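Local coordinates for Hth-type dhaklm operon transcriptional activator DHAS (Lactococcus lactis, PDB 2IU5), which activates transcription of the dhaKLM operon in complex with DhaQ, in response to dihydroxyacetone, by binding an inverted repeat that partly overlaps the promoter's -35 sequence, at residues L88-L93 with I116-L121; N109-F114 with I156-I161; S62-N67 with I98-I103; G81-L86 with Q173-L178. The protein carries 1 engineered substitution. All coordinates share one frame; numbering follows the deposited sequence.

Interaction 1: L88-L93 with I116-L121; sequences LLLRYL and IQWENL
Leu89 lays its CD2 methyl over one face of the Trp118 indole, and this pair makes up most of the contact between 88-93 and 116-121. CD2 lies 3.3 Å from Trp118 CH2 and equally near CZ3, so the methyl rests over the outer CZ3-CH2 bond of the six-membered ring; behind it, Leu89 CG is 3.9 Å from CH2. Leu89 has CG anti to the backbone N (chi1 -176°), with its CA-CB bond directed toward the opposite helix. The two axis segments stay 13.3 Å apart, nearly antiparallel at 157°, and the indole and the leucine side chains together bridge that separation. Two more leucines meet the distal end of the ring. Leu93 reaches it tip to tip, with CD1 3.9 Å from Trp118 CZ2, while Leu90 crosses it at about a right angle and brings CD2 to 4.1 Å from CH2. Leu121, one turn after the tryptophan, adds a looser methyl contact with Leu89. Ile153 and Cys154 of helix 139-163 also pack on the indole. The touching residues are all buried and the atoms that meet are all carbon, which implies a contact held by dispersion and exclusion of water, with the closest fit at the Leu89 methyl.

Interaction 2: N109-F114 with I156-I161; sequences NFEHFF and ITRESI
Phe114 points its CA-CB bond at segment 156-161 and carries its ring to Thr157, Arg158 and Ile161. From CB the chain continues to CG, anti to the backbone N (chi1 -166°); the ring extends across to the other helix, and the touching atoms are CE2 and CZ. Each of them is 3.3 Å from Thr157 OG1, an approach oblique to the ring. The hydroxyl is not left to the aromatic ring, since OG1 is hydrogen-bonded to the carbonyl oxygen of Ile153 within its own helix. CE2 also has the backbone N of Arg158 at the ring edge, near its plane, at 3.8 Å. At the tip, CZ meets Ile161 CD1 at 4.0 Å, the two side chains reaching toward each other.

Glu111, one turn before Phe114, forms a salt bridge with Arg158, both being partly exposed, with Glu111 OE1 3.4 Å from Arg158 NE. The oxygen sits over a face of the guanidinium, with the carboxylate and guanidinium planes 66° apart, so the attraction is one of charge without an N-H directed at the acceptor. The extended chain of Arg158 from CG to NE carries NE across to Glu111 OE1.

Phe104 and Trp118 meet the Phe114 ring edge-to-face, making it part of an aromatic cluster. Ile156, on the same segment as Arg158, packs on Phe144 of the second subunit. The two helix segments cross obliquely at 131°, within the all-helical C-terminal region of a TetR-family regulator, whose helices pack together and mediate dimerisation.

Interaction 3: S62-N67 with I98-I103; sequences SWIFEN and IFYQKI
Tyr100, whose ring meets Phe65, ends in a hydroxyl engaged outside the contact: Tyr100 OH shares a short hydrogen bond with Tyr92 OH of helix 82-95. The second hydroxyl is in turn bonded to Asp68 OD2, so a polar chain runs beside an otherwise apolar interface and returns to helix 57-73.

Phe65 is the centre of that interface. It has CG anti to the carbonyl carbon (chi1 -63°), and its ring projects among three side chains of 98-103. Phe65 and Tyr100 slide past each other in opposite directions, with Phe65 CE1 3.9 Å from Tyr100 CE1. The same CE1 atom is 3.9 Å from Phe99 CE2, which lies at the edge of the Phe65 ring, near its plane. Ile103 comes tip to tip, placing CG2 3.6 Å from Phe65 CZ, while its CD1 stands in the plane at the ring edge. Ile64 adds a second, smaller contact, its CG2 being 4.0 Å from Phe99 CZ. Within 98-103 the aromatic rings support one another: Phe99 CD2 sits 3.4 Å above the centre of the Tyr100 ring, which would restrain the orientation of both.

The axis segments run 13.4 Å apart at 119°, a separation bridged by large side chains. Helix 57-73, nearly all of it in the TetR-type HTH region, is thereby joined to helix 97-106 of the C-terminal region. Helix 13-28 flanks the contact through Phe22 against Ile64 and Met26 against Phe99, and Phe110 at the start of helix 110-132 meets the Phe65 ring.

Interaction 4: G81-L86 with Q173-L178; sequences GWQNEL and QIVNLL
Trp82 and Leu178 slide past each other in opposite directions, so the outer end of the indole lies against the leucine side chain. Trp82 CZ3 is 3.6 Å from Leu178 CD1, and CH2 is 4.0 Å from Leu178 CB, an approach oblique to the ring plane. Trp82 holds CG between the backbone N and the carbonyl carbon (chi1 75°), the crowded position, and the indole lies under the next residue, with Gln83 CG 3.5 Å above the plane, over the ring centre. One face of the indole is therefore covered from its own helix while its tip meets the other one.

Gln83 crosses Val175 at about a right angle. Its OE1 comes 3.5 Å from Val175 CG1, which is packing only, and its amide is held elsewhere by a bond from NE2 to Tyr80 OH. Leu86, one turn on from Trp82, moves past Val175 in the opposite sense and sets CD2 3.8 Å from Val175 CG2. The same methyl meets Ile174 CG2 at 3.9 Å as those two side chains cross. Val175 thus presents one methyl to Gln83 and the other to Leu86, in keeping with the closest backbone approach, 7.1 Å between the CA atoms of Gln83 and Val175.

The axis segments are 11.1 Å apart and cross at 148°. Helix 110-132 covers one flank, where Gln129 OE1 bonds Trp82 NE1 and Trp118 packs on Leu86. Ile174 and Leu178 also pack on Phe144 and Tyr148 of the second subunit, so this contact joins the start of helix 82-95 to a helix of the dimer interface.

In the fold
From the N terminus, segment 62-67 opens interaction 3; 81-86, at the start of helix 82-95, then opens interaction 4 and 88-93 opens interaction 1. Segment 98-103 closes interaction 3, so its loop crosses those of interactions 1 and 4. Interaction 2 opens at 109-114, after that closure, and crosses interaction 1, which ends at 116-121 on the same helix. Segment 156-161 closes interaction 2, and 173-178 closes interaction 4, whose loop contains those of interactions 1 and 2. Interaction 3 ties a helix of the TetR-type HTH region to the C-terminal region; the others join helices within that region, up to the dimer-facing end at interaction 4, about 22 Å between centres from interaction 3.

Interaction 1: L88-L93 with I116-L121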
# COMPACT_ATOMS: atom_id res chain seq x y z
N LEU A 88 19.61 -6.66 1.52
CA LEU A 88 20.24 -6.25 0.25
C LEU A 88 19.31 -5.45 -0.64
O LEU A 88 19.74 -4.52 -1.33
CB LEU A 88 20.86 -7.45 -0.46
CG LEU A 88 21.98 -8.06 0.39
CD1 LEU A 88 22.71 -9.14 -0.37
CD2 LEU A 88 22.99 -7.01 0.92
N LEU A 89 18.03 -5.79 -0.65
CA LEU A 89 17.06 -4.98 -1.37
C LEU A 89 16.96 -3.55 -0.83
O LEU A 89 16.97 -2.57 -1.59
CB LEU A 89 15.72 -5.71 -1.32
CG LEU A 89 14.59 -5.08 -2.10
CD1 LEU A 89 14.97 -4.91 -3.57
CD2 LEU A 89 13.31 -5.90 -1.96
N LEU A 90 16.85 -3.39 0.49
CA LEU A 90 16.82 -2.04 1.06
C LEU A 90 18.09 -1.26 0.72
O LEU A 90 18.02 -0.08 0.37
CB LEU A 90 16.61 -2.08 2.58
CG LEU A 90 15.27 -2.68 2.97
CD1 LEU A 90 15.17 -2.80 4.50
CD2 LEU A 90 14.08 -1.88 2.41
N ARG A 91 19.25 -1.89 0.83
CA ARG A 91 20.50 -1.26 0.46
C ARG A 91 20.54 -0.85 -1.01
O ARG A 91 21.03 0.22 -1.34
CB ARG A 91 21.67 -2.19 0.75
CG ARG A 91 22.03 -2.19 2.21
CD ARG A 91 23.37 -2.86 2.49
NE ARG A 91 23.54 -2.87 3.93
CZ ARG A 91 24.37 -3.68 4.56
NH1 ARG A 91 25.10 -4.55 3.86
NH2 ARG A 91 24.47 -3.63 5.88
N TYR A 92 20.02 -1.70 -1.88
CA TYR A 92 19.98 -1.41 -3.31
C TYR A 92 19.12 -0.19 -3.56
O TYR A 92 19.48 0.70 -4.34
CB TYR A 92 19.41 -2.63 -4.03
CG TYR A 92 18.99 -2.37 -5.47
CD1 TYR A 92 19.92 -2.37 -6.51
CD2 TYR A 92 17.65 -2.13 -5.78
CE1 TYR A 92 19.52 -2.13 -7.82
CE2 TYR A 92 17.24 -1.89 -7.08
CZ TYR A 92 18.18 -1.90 -8.09
OH TYR A 92 17.72 -1.66 -9.36
N LEU A 93 17.97 -0.13 -2.90
CA LEU A 93 17.06 1.00 -3.10
C LEU A 93 17.67 2.28 -2.55
O LEU A 93 17.50 3.35 -3.14
CB LEU A 93 15.68 0.75 -2.47
CG LEU A 93 14.98 -0.42 -3.17
CD1 LEU A 93 13.74 -0.76 -2.35
CD2 LEU A 93 14.57 -0.06 -4.58
N ILE A 116 4.42 -5.69 -6.96
CA ILE A 116 4.61 -7.10 -7.33
C ILE A 116 5.97 -7.61 -6.83
O ILE A 116 6.06 -8.76 -6.38
CB ILE A 116 4.46 -7.28 -8.83
CG1 ILE A 116 2.98 -7.15 -9.23
CG2 ILE A 116 4.97 -8.66 -9.22
CD1 ILE A 116 2.75 -7.14 -10.74
N GLN A 117 7.00 -6.78 -6.89
CA GLN A 117 8.32 -7.16 -6.35
C GLN A 117 8.26 -7.51 -4.86
O GLN A 117 8.85 -8.50 -4.40
CB GLN A 117 9.36 -6.10 -6.63
CG GLN A 117 9.42 -5.74 -8.12
CD GLN A 117 9.33 -6.98 -8.97
OE1 GLN A 117 10.18 -7.88 -8.90
NE2 GLN A 117 8.30 -7.04 -9.81
N TRP A 118 7.54 -6.67 -4.12
CA TRP A 118 7.36 -6.93 -2.69
C TRP A 118 6.55 -8.18 -2.45
O TRP A 118 6.82 -8.93 -1.50
CB TRP A 118 6.78 -5.70 -1.96
CG TRP A 118 7.79 -4.59 -1.92
CD1 TRP A 118 7.72 -3.40 -2.58
CD2 TRP A 118 9.03 -4.57 -1.19
NE1 TRP A 118 8.82 -2.64 -2.31
CE2 TRP A 118 9.65 -3.33 -1.46
CE3 TRP A 118 9.68 -5.47 -0.34
CZ2 TRP A 118 10.88 -2.97 -0.91
CZ3 TRP A 118 10.91 -5.11 0.21
CH2 TRP A 118 11.49 -3.87 -0.08
N GLU A 119 5.56 -8.40 -3.30
CA GLU A 119 4.82 -9.65 -3.22
C GLU A 119 5.73 -10.85 -3.46
O GLU A 119 5.56 -11.89 -2.81
CB GLU A 119 3.59 -9.64 -4.12
CG GLU A 119 2.55 -8.63 -3.63
CD GLU A 119 1.32 -8.55 -4.48
OE1 GLU A 119 1.33 -9.04 -5.64
OE2 GLU A 119 0.33 -7.97 -3.97
N ASN A 120 6.68 -10.69 -4.38
CA ASN A 120 7.57 -11.81 -4.70
C ASN A 120 8.45 -12.04 -3.46
O ASN A 120 8.71 -13.19 -3.10
CB ASN A 120 8.41 -11.46 -5.93
CG ASN A 120 7.61 -11.58 -7.23
OD1 ASN A 120 6.50 -12.08 -7.25
ND2 ASN A 120 8.21 -11.10 -8.32
N LEU A 121 8.89 -10.96 -2.83
CA LEU A 121 9.68 -11.10 -1.60
C LEU A 121 8.87 -11.83 -0.53
O LEU A 121 9.36 -12.78 0.08
CB LEU A 121 10.16 -9.73 -1.10
CG LEU A 121 10.95 -9.86 0.21
CD1 LEU A 121 12.16 -10.79 0.15
CD2 LEU A 121 11.30 -8.52 0.81

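Interaction 2: N109-F114 with I156-I161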
# COMPACT_ATOMS: atom_id res chain seq x y z
N ASN A 109 3.24 3.39 -14.23
CA ASN A 109 2.94 1.98 -14.00
C ASN A 109 3.98 1.30 -13.12
O ASN A 109 3.83 0.13 -12.75
CB ASN A 109 2.81 1.21 -15.32
CG ASN A 109 1.49 1.47 -16.02
OD1 ASN A 109 0.49 1.86 -15.40
ND2 ASN A 109 1.47 1.25 -17.33
N PHE A 110 5.03 2.03 -12.77
CA PHE A 110 6.02 1.45 -11.91
C PHE A 110 5.56 1.02 -10.52
O PHE A 110 6.02 -0.00 -10.01
CB PHE A 110 7.24 2.35 -11.76
CG PHE A 110 8.34 1.65 -11.06
CD1 PHE A 110 9.05 0.65 -11.71
CD2 PHE A 110 8.68 1.97 -9.76
CE1 PHE A 110 10.08 -0.01 -11.07
CE2 PHE A 110 9.71 1.30 -9.12
CZ PHE A 110 10.41 0.31 -9.78
N GLU A 111 4.66 1.79 -9.93
CA GLU A 111 4.17 1.48 -8.57
C GLU A 111 3.61 0.07 -8.53
O GLU A 111 3.76 -0.65 -7.55
CB GLU A 111 3.07 2.47 -8.17
CG GLU A 111 2.43 2.20 -6.81
CD GLU A 111 1.38 3.24 -6.45
OE1 GLU A 111 1.68 4.18 -5.66
OE2 GLU A 111 0.23 3.14 -6.94
N HIS A 112 2.96 -0.33 -9.61
CA HIS A 112 2.35 -1.65 -9.66
C HIS A 112 3.40 -2.74 -9.78
O HIS A 112 3.32 -3.77 -9.11
CB HIS A 112 1.33 -1.72 -10.80
CG HIS A 112 0.34 -0.61 -10.77
ND1 HIS A 112 -0.45 -0.34 -9.67
CD2 HIS A 112 0.00 0.31 -11.71
CE1 HIS A 112 -1.23 0.70 -9.94
NE2 HIS A 112 -0.97 1.11 -11.17
N PHE A 113 4.38 -2.51 -10.64
CA PHE A 113 5.52 -3.41 -10.73
C PHE A 113 6.21 -3.53 -9.36
O PHE A 113 6.59 -4.61 -8.93
CB PHE A 113 6.49 -2.89 -11.78
CG PHE A 113 7.72 -3.72 -11.89
CD1 PHE A 113 7.76 -4.83 -12.73
CD2 PHE A 113 8.84 -3.39 -11.14
CE1 PHE A 113 8.92 -5.60 -12.81
CE2 PHE A 113 9.99 -4.15 -11.21
CZ PHE A 113 10.03 -5.25 -12.05
N PHE A 114 6.37 -2.40 -8.68
CA PHE A 114 7.12 -2.33 -7.41
C PHE A 114 6.38 -3.20 -6.38
O PHE A 114 6.99 -3.98 -5.64
CB PHE A 114 7.20 -0.86 -6.97
CG PHE A 114 8.20 -0.56 -5.88
CD1 PHE A 114 9.55 -0.89 -5.98
CD2 PHE A 114 7.76 0.09 -4.74
CE1 PHE A 114 10.44 -0.58 -4.93
CE2 PHE A 114 8.63 0.41 -3.70
CZ PHE A 114 9.97 0.07 -3.79
N ILE A 156 5.71 2.05 2.39
CA ILE A 156 6.72 2.66 3.24
C ILE A 156 7.97 2.95 2.41
O ILE A 156 8.55 4.03 2.52
CB ILE A 156 7.08 1.73 4.41
CG1 ILE A 156 5.92 1.66 5.40
CG2 ILE A 156 8.37 2.19 5.05
CD1 ILE A 156 5.70 2.93 6.15
N THR A 157 8.38 1.99 1.59
CA THR A 157 9.63 2.17 0.84
C THR A 157 9.45 3.15 -0.31
O THR A 157 10.33 3.97 -0.56
CB THR A 157 10.21 0.83 0.34
OG1 THR A 157 9.27 0.19 -0.52
CG2 THR A 157 10.57 -0.06 1.51
N ARG A 158 8.32 3.11 -1.01
CA ARG A 158 8.03 4.16 -1.98
C ARG A 158 8.10 5.55 -1.36
O ARG A 158 8.73 6.45 -1.92
CB ARG A 158 6.65 3.97 -2.63
CG ARG A 158 6.29 5.12 -3.57
CD ARG A 158 4.93 4.91 -4.26
NE ARG A 158 4.48 6.07 -5.03
CZ ARG A 158 3.88 7.15 -4.51
NH1 ARG A 158 3.65 7.24 -3.20
NH2 ARG A 158 3.51 8.14 -5.31
N GLU A 159 7.45 5.75 -0.22
CA GLU A 159 7.47 7.07 0.41
C GLU A 159 8.89 7.48 0.79
O GLU A 159 9.28 8.62 0.58
CB GLU A 159 6.56 7.11 1.63
CG GLU A 159 6.62 8.43 2.37
CD GLU A 159 5.75 8.42 3.62
OE1 GLU A 159 5.59 7.33 4.22
OE2 GLU A 159 5.24 9.50 4.00
N SER A 160 9.66 6.55 1.34
CA SER A 160 11.03 6.86 1.76
C SER A 160 11.88 7.24 0.54
O SER A 160 12.68 8.18 0.59
CB SER A 160 11.62 5.62 2.40
OG SER A 160 10.96 5.41 3.63
N ILE A 161 11.71 6.51 -0.54
CA ILE A 161 12.45 6.82 -1.77
C ILE A 161 12.10 8.23 -2.24
O ILE A 161 12.97 9.05 -2.50
CB ILE A 161 12.11 5.81 -2.87
CG1 ILE A 161 12.84 4.50 -2.55
CG2 ILE A 161 12.60 6.31 -4.22
CD1 ILE A 161 12.35 3.30 -3.31

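Interaction 3: S62-N67 with I98-I103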
# COMPACT_ATOMS: atom_id res chain seq x y z
N SER A 62 13.33 -1.41 -18.54
CA SER A 62 12.53 -2.60 -18.29
C SER A 62 13.44 -3.74 -17.86
O SER A 62 13.15 -4.49 -16.91
CB SER A 62 11.77 -2.98 -19.56
OG SER A 62 10.73 -2.04 -19.78
N TRP A 63 14.57 -3.88 -18.55
CA TRP A 63 15.51 -4.95 -18.26
C TRP A 63 16.10 -4.77 -16.87
O TRP A 63 16.22 -5.74 -16.09
CB TRP A 63 16.61 -5.03 -19.35
CG TRP A 63 17.46 -6.25 -19.11
CD1 TRP A 63 17.19 -7.51 -19.51
CD2 TRP A 63 18.71 -6.31 -18.41
NE1 TRP A 63 18.18 -8.37 -19.12
CE2 TRP A 63 19.13 -7.66 -18.44
CE3 TRP A 63 19.52 -5.37 -17.77
CZ2 TRP A 63 20.32 -8.09 -17.85
CZ3 TRP A 63 20.70 -5.80 -17.18
CH2 TRP A 63 21.09 -7.15 -17.23
N ILE A 64 16.47 -3.54 -16.53
CA ILE A 64 17.03 -3.26 -15.21
C ILE A 64 16.03 -3.66 -14.12
O ILE A 64 16.40 -4.30 -13.14
CB ILE A 64 17.40 -1.79 -15.10
CG1 ILE A 64 18.71 -1.55 -15.85
CG2 ILE A 64 17.57 -1.36 -13.65
CD1 ILE A 64 18.91 -0.06 -16.17
N PHE A 65 14.77 -3.29 -14.30
CA PHE A 65 13.76 -3.58 -13.27
C PHE A 65 13.63 -5.09 -13.12
O PHE A 65 13.60 -5.63 -11.99
CB PHE A 65 12.40 -3.01 -13.71
CG PHE A 65 12.37 -1.51 -13.87
CD1 PHE A 65 13.24 -0.68 -13.18
CD2 PHE A 65 11.44 -0.94 -14.72
CE1 PHE A 65 13.17 0.71 -13.35
CE2 PHE A 65 11.37 0.42 -14.89
CZ PHE A 65 12.23 1.24 -14.21
N GLU A 66 13.56 -5.81 -14.23
CA GLU A 66 13.33 -7.26 -14.14
C GLU A 66 14.55 -7.96 -13.55
O GLU A 66 14.43 -8.84 -12.69
CB GLU A 66 13.07 -7.82 -15.52
CG GLU A 66 11.75 -7.44 -16.10
CD GLU A 66 11.61 -7.94 -17.53
OE1 GLU A 66 12.64 -8.20 -18.22
OE2 GLU A 66 10.45 -8.08 -17.96
N ASN A 67 15.73 -7.57 -14.01
CA ASN A 67 16.95 -8.25 -13.61
C ASN A 67 17.31 -7.94 -12.16
O ASN A 67 17.66 -8.84 -11.40
CB ASN A 67 18.10 -7.76 -14.47
CG ASN A 67 19.43 -8.31 -14.01
OD1 ASN A 67 19.80 -9.42 -14.38
ND2 ASN A 67 20.16 -7.53 -13.18
N ILE A 98 18.03 7.91 -6.06
CA ILE A 98 17.74 8.99 -6.99
C ILE A 98 17.15 8.41 -8.27
O ILE A 98 16.19 8.94 -8.83
CB ILE A 98 18.96 9.84 -7.30
CG1 ILE A 98 19.33 10.63 -6.05
CG2 ILE A 98 18.72 10.72 -8.53
CD1 ILE A 98 20.52 11.50 -6.19
N PHE A 99 17.73 7.32 -8.75
CA PHE A 99 17.22 6.58 -9.91
C PHE A 99 15.74 6.28 -9.70
O PHE A 99 14.92 6.57 -10.58
CB PHE A 99 18.03 5.29 -10.04
CG PHE A 99 17.63 4.35 -11.15
CD1 PHE A 99 18.10 4.50 -12.45
CD2 PHE A 99 16.77 3.29 -10.90
CE1 PHE A 99 17.72 3.61 -13.45
CE2 PHE A 99 16.40 2.42 -11.90
CZ PHE A 99 16.87 2.58 -13.18
N TYR A 100 15.41 5.70 -8.54
CA TYR A 100 14.02 5.29 -8.31
C TYR A 100 13.08 6.46 -8.08
O TYR A 100 11.92 6.42 -8.51
CB TYR A 100 13.86 4.14 -7.28
CG TYR A 100 14.29 2.87 -7.95
CD1 TYR A 100 13.45 2.26 -8.89
CD2 TYR A 100 15.50 2.27 -7.67
CE1 TYR A 100 13.80 1.09 -9.54
CE2 TYR A 100 15.87 1.09 -8.32
CZ TYR A 100 15.01 0.51 -9.25
OH TYR A 100 15.35 -0.64 -9.91
N GLN A 101 13.54 7.52 -7.42
CA GLN A 101 12.76 8.75 -7.35
C GLN A 101 12.37 9.20 -8.76
O GLN A 101 11.21 9.57 -9.02
CB GLN A 101 13.56 9.90 -6.75
CG GLN A 101 13.84 9.79 -5.29
CD GLN A 101 14.59 11.01 -4.79
OE1 GLN A 101 15.14 11.79 -5.58
NE2 GLN A 101 14.63 11.17 -3.47
N LYS A 102 13.35 9.16 -9.67
CA LYS A 102 13.07 9.53 -11.05
C LYS A 102 12.08 8.63 -11.74
O LYS A 102 11.22 9.11 -12.47
CB LYS A 102 14.35 9.67 -11.86
CG LYS A 102 15.17 10.85 -11.40
CD LYS A 102 16.53 10.88 -12.08
CE LYS A 102 17.32 12.07 -11.57
NZ LYS A 102 18.76 12.06 -11.94
N ILE A 103 12.18 7.34 -11.50
CA ILE A 103 11.28 6.38 -12.12
C ILE A 103 9.85 6.56 -11.62
O ILE A 103 8.90 6.45 -12.40
CB ILE A 103 11.71 4.96 -11.86
CG1 ILE A 103 13.09 4.68 -12.47
CG2 ILE A 103 10.66 3.98 -12.39
CD1 ILE A 103 13.20 5.02 -13.93

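Interaction 4: G81-L86 with Q173-L178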
# COMPACT_ATOMS: atom_id res chain seq x y z
N GLY A 81 17.18 -17.48 3.23
CA GLY A 81 17.78 -16.29 2.70
C GLY A 81 16.98 -15.02 2.85
O GLY A 81 17.53 -13.95 2.59
N TRP A 82 15.72 -15.07 3.26
CA TRP A 82 14.89 -13.89 3.07
C TRP A 82 15.36 -12.68 3.87
O TRP A 82 15.22 -11.55 3.40
CB TRP A 82 13.41 -14.14 3.27
CG TRP A 82 12.92 -14.29 4.67
CD1 TRP A 82 12.69 -15.45 5.30
CD2 TRP A 82 12.60 -13.24 5.60
NE1 TRP A 82 12.23 -15.22 6.59
CE2 TRP A 82 12.17 -13.87 6.79
CE3 TRP A 82 12.63 -11.84 5.55
CZ2 TRP A 82 11.78 -13.15 7.92
CZ3 TRP A 82 12.23 -11.13 6.68
CH2 TRP A 82 11.81 -11.79 7.84
N GLN A 83 15.91 -12.93 5.06
CA GLN A 83 16.30 -11.79 5.89
C GLN A 83 17.49 -11.10 5.23
O GLN A 83 17.57 -9.87 5.21
CB GLN A 83 16.63 -12.19 7.33
CG GLN A 83 15.41 -12.79 8.02
CD GLN A 83 15.60 -12.99 9.50
OE1 GLN A 83 16.27 -12.20 10.17
NE2 GLN A 83 15.00 -14.06 10.01
N ASN A 84 18.42 -11.89 4.68
CA ASN A 84 19.57 -11.30 3.95
C ASN A 84 19.09 -10.61 2.67
O ASN A 84 19.56 -9.54 2.30
CB ASN A 84 20.60 -12.40 3.65
CG ASN A 84 21.26 -12.93 4.91
OD1 ASN A 84 21.38 -12.19 5.88
ND2 ASN A 84 21.70 -14.20 4.90
N GLU A 85 18.14 -11.22 1.98
CA GLU A 85 17.64 -10.60 0.75
C GLU A 85 16.94 -9.28 0.99
O GLU A 85 17.12 -8.31 0.24
CB GLU A 85 16.71 -11.59 0.04
CG GLU A 85 17.54 -12.74 -0.49
CD GLU A 85 16.87 -14.09 -0.33
OE1 GLU A 85 15.65 -14.13 -0.07
OE2 GLU A 85 17.59 -15.11 -0.48
N LEU A 86 16.13 -9.21 2.04
CA LEU A 86 15.50 -7.96 2.39
C LEU A 86 16.53 -6.87 2.66
O LEU A 86 16.38 -5.75 2.17
CB LEU A 86 14.57 -8.16 3.59
CG LEU A 86 14.03 -6.85 4.15
CD1 LEU A 86 13.16 -6.11 3.12
CD2 LEU A 86 13.22 -7.20 5.43
N GLN A 173 13.19 -2.99 12.14
CA GLN A 173 11.76 -2.93 12.47
C GLN A 173 10.93 -3.80 11.53
O GLN A 173 9.99 -4.47 11.96
CB GLN A 173 11.27 -1.48 12.45
CG GLN A 173 11.82 -0.65 13.60
CD GLN A 173 11.44 0.80 13.49
OE1 GLN A 173 10.42 1.22 14.05
NE2 GLN A 173 12.25 1.57 12.77
N ILE A 174 11.25 -3.79 10.24
CA ILE A 174 10.49 -4.59 9.30
C ILE A 174 10.67 -6.07 9.61
O ILE A 174 9.69 -6.80 9.68
CB ILE A 174 10.82 -4.27 7.83
CG1 ILE A 174 10.40 -2.82 7.53
CG2 ILE A 174 10.13 -5.29 6.91
CD1 ILE A 174 11.05 -2.24 6.26
N VAL A 175 11.92 -6.51 9.80
CA VAL A 175 12.16 -7.92 10.13
C VAL A 175 11.40 -8.34 11.38
O VAL A 175 10.78 -9.41 11.43
CB VAL A 175 13.68 -8.17 10.28
CG1 VAL A 175 13.95 -9.60 10.79
CG2 VAL A 175 14.36 -7.94 8.96
N ASN A 176 11.43 -7.50 12.41
CA ASN A 176 10.79 -7.86 13.67
C ASN A 176 9.27 -7.98 13.51
O ASN A 176 8.65 -8.91 14.05
CB ASN A 176 11.19 -6.88 14.76
CG ASN A 176 12.66 -6.98 15.11
OD1 ASN A 176 13.24 -6.05 15.67
ND2 ASN A 176 13.27 -8.12 14.79
N LEU A 177 8.66 -7.06 12.76
CA LEU A 177 7.23 -7.13 12.56
C LEU A 177 6.86 -8.37 11.74
O LEU A 177 5.84 -9.02 11.97
CB LEU A 177 6.72 -5.86 11.90
CG LEU A 177 6.90 -4.54 12.67
CD1 LEU A 177 6.25 -3.44 11.81
CD2 LEU A 177 6.24 -4.56 14.03
N LEU A 178 7.71 -8.72 10.77
CA LEU A 178 7.38 -9.87 9.92
C LEU A 178 7.50 -11.15 10.73
O LEU A 178 6.62 -12.01 10.69
CB LEU A 178 8.33 -9.95 8.72
CG LEU A 178 8.13 -8.90 7.62
CD1 LEU A 178 9.28 -8.99 6.60
CD2 LEU A 178 6.76 -9.03 6.93